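Local coordinates for protein alpha-L-rhamnosidase (Klebsiella oxytoca, PDB 4XHC) that probably hydrolyses terminal alpha-L-rhamnose from glycosides as a family GH78 alpha-rhamnosidase, and holds rhamnose in its pocket, at residues Gln445-Ile450 / Leu476-Leu481. Sequence-based numbering, arbitrary orientation.
With SO4 (sulfate ion), chain D.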
loop_
_atom_site.group_PDB
_atom_site.type_symbol
_atom_site.label_atom_id
_atom_site.label_comp_id
_atom_site.label_asym_id
_atom_site.label_seq_id
_atom_site.Cartn_x
_atom_site.Cartn_y
_atom_site.Cartn_z
ATOM N N GLN A 445 12.388 54.351 25.227
ATOM C CA GLN A 445 12.079 55.240 24.115
ATOM C C GLN A 445 12.951 54.915 22.867
ATOM O O GLN A 445 12.475 55.055 21.742
ATOM C CB GLN A 445 12.052 56.714 24.573
ATOM C CG GLN A 445 13.375 57.370 24.880
ATOM C CD GLN A 445 13.220 58.871 25.094
ATOM O OE1 GLN A 445 13.523 59.385 26.172
ATOM N NE2 GLN A 445 12.727 59.579 24.075
ATOM N N GLN A 446 14.175 54.404 23.047
ATOM C CA GLN A 446 14.972 53.941 21.905
ATOM C C GLN A 446 14.246 52.779 21.211
ATOM O O GLN A 446 14.170 52.705 19.971
ATOM C CB GLN A 446 16.390 53.507 22.333
ATOM C CG GLN A 446 17.327 53.084 21.168
ATOM C CD GLN A 446 18.535 52.235 21.598
ATOM O OE1 GLN A 446 18.865 52.168 22.783
ATOM N NE2 GLN A 446 19.188 51.582 20.636
ATOM N N ARG A 447 13.717 51.873 22.030
ATOM C CA ARG A 447 13.039 50.676 21.548
ATOM C C ARG A 447 11.734 50.987 20.829
ATOM O O ARG A 447 11.404 50.364 19.834
ATOM C CB ARG A 447 12.794 49.725 22.718
ATOM C CG ARG A 447 14.038 48.948 23.124
ATOM C CD ARG A 447 13.791 47.997 24.294
ATOM N NE ARG A 447 14.440 48.466 25.521
ATOM C CZ ARG A 447 13.846 48.603 26.697
ATOM N NH1 ARG A 447 12.564 48.292 26.860
ATOM N NH2 ARG A 447 14.546 49.053 27.725
ATOM N N ARG A 448 10.986 51.953 21.340
ATOM C CA ARG A 448 9.778 52.402 20.668
ATOM C C ARG A 448 10.131 53.044 19.320
ATOM O O ARG A 448 9.469 52.773 18.326
ATOM C CB ARG A 448 9.004 53.364 21.561
ATOM C CG ARG A 448 7.566 53.599 21.142
ATOM C CD ARG A 448 6.876 54.453 22.174
ATOM N NE ARG A 448 5.643 55.053 21.659
ATOM C CZ ARG A 448 4.406 54.760 22.075
ATOM N NH1 ARG A 448 4.176 53.848 23.027
ATOM N NH2 ARG A 448 3.374 55.392 21.535
ATOM N N GLU A 449 11.174 53.879 19.293
ATOM C CA GLU A 449 11.722 54.452 18.038
ATOM C C GLU A 449 12.133 53.384 17.013
ATOM O O GLU A 449 11.978 53.600 15.812
ATOM C CB GLU A 449 12.959 55.361 18.320
ATOM C CG GLU A 449 12.695 56.698 19.046
ATOM C CD GLU A 449 13.968 57.417 19.539
ATOM O OE1 GLU A 449 13.838 58.399 20.318
ATOM O OE2 GLU A 449 15.095 57.004 19.169
ATOM N N ILE A 450 12.648 52.246 17.472
ATOM C CA ILE A 450 12.989 51.145 16.555
ATOM C C ILE A 450 11.743 50.513 15.901
ATOM O O ILE A 450 11.756 50.203 14.706
ATOM C CB ILE A 450 13.832 50.053 17.258
ATOM C CG1 ILE A 450 15.241 50.569 17.535
ATOM C CG2 ILE A 450 13.931 48.778 16.415
ATOM C CD1 ILE A 450 15.989 49.752 18.564
ATOM N N LEU A 476 5.847 44.847 19.798
ATOM C CA LEU A 476 4.932 45.981 19.706
ATOM C C LEU A 476 4.241 46.229 21.042
ATOM O O LEU A 476 4.232 47.354 21.539
ATOM C CB LEU A 476 3.898 45.767 18.597
ATOM C CG LEU A 476 4.438 45.859 17.164
ATOM C CD1 LEU A 476 3.422 45.325 16.166
ATOM C CD2 LEU A 476 4.813 47.290 16.807
ATOM N N LEU A 477 3.681 45.175 21.632
ATOM C CA LEU A 477 2.975 45.293 22.920
ATOM C C LEU A 477 3.900 45.781 24.045
ATOM O O LEU A 477 3.522 46.651 24.826
ATOM C CB LEU A 477 2.312 43.959 23.304
ATOM C CG LEU A 477 1.091 43.551 22.464
ATOM C CD1 LEU A 477 0.623 42.141 22.808
ATOM C CD2 LEU A 477 -0.056 44.541 22.638
ATOM N N GLN A 478 5.113 45.234 24.102
ATOM C CA GLN A 478 6.103 45.618 25.109
ATOM C C GLN A 478 6.440 47.117 25.057
ATOM O O GLN A 478 6.705 47.723 26.089
ATOM C CB GLN A 478 7.369 44.776 24.925
ATOM C CG GLN A 478 8.467 44.997 25.944
ATOM C CD GLN A 478 9.781 44.364 25.515
ATOM O OE1 GLN A 478 9.912 43.143 25.472
ATOM N NE2 GLN A 478 10.769 45.201 25.204
ATOM N N CYS A 479 6.411 47.713 23.867
ATOM C CA CYS A 479 6.677 49.135 23.712
ATOM C C CYS A 479 5.407 49.988 23.797
ATOM O O CYS A 479 5.441 51.189 23.510
ATOM C CB CYS A 479 7.383 49.395 22.384
ATOM S SG CYS A 479 8.928 48.476 22.161
ATOM N N GLY A 480 4.292 49.385 24.206
ATOM C CA GLY A 480 3.039 50.114 24.395
ATOM C C GLY A 480 2.343 50.490 23.100
ATOM O O GLY A 480 1.503 51.379 23.099
ATOM N N LEU A 481 2.679 49.812 22.000
ATOM C CA LEU A 481 2.062 50.073 20.694
ATOM C C LEU A 481 0.914 49.090 20.464
ATOM O O LEU A 481 0.975 48.239 19.570
ATOM C CB LEU A 481 3.100 49.958 19.582
ATOM C CG LEU A 481 4.200 51.005 19.640
ATOM C CD1 LEU A 481 5.344 50.649 18.697
ATOM C CD2 LEU A 481 3.635 52.379 19.319
HETATM S S SO4 D . 5.153 57.753 19.036
HETATM O O1 SO4 D . 4.071 58.689 19.380
HETATM O O2 SO4 D . 5.565 58.097 17.650
HETATM O O3 SO4 D . 6.205 57.882 20.059
HETATM O O4 SO4 D . 4.780 56.326 19.148
#
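Cys479 packs against the first turn of helix 444-456, its SG 3.9 Å from Arg447 O and 4.1 Å from Arg447 CB. This is the close part of the contact: the CA atoms of Arg448 and Cys479 are 5.4 Å apart, and Val437 and Met451 also touch the cysteine. Beside it the Arg448 chain, with CG anti to the backbone N (chi1 -164°) and extended as far as NE, reaches the turn that follows helix 466-478. There Arg448 NH1 donates to Cys479 O at 3.0 Å, in the carbonyl plane, but the bond is bent, with 131° at the hydrogen. That carbonyl belongs to a Schellman motif: Leu481 N returns to Leu476 O and Gly480 N to Leu477 O, Gly480 taking the positive phi, before helix 482-498 starts. The turn thus joins two consecutive helices of the six-hairpin glycosidase domain, and none of its residues lines the rhamnose pocket. Leu481 CD2 lies over one face of the Arg448 guanidinium, 3.7 Å from CZ. On the exposed side a sulfate, probably from the crystallisation liquor, sits at the guanidinium edge; its O4 accepts from both NE and NH2 of Arg448, each at 2.9 Å, and Arg452 binds the same ion. The other flank is looser: Arg447 NH1 and Gln478 NE2 stay 3.9 Å apart, the guanidinium and amide planes turned 72° apart, while Arg447 NE bonds to Val441 O and Gln478 NE2 to Val437 O.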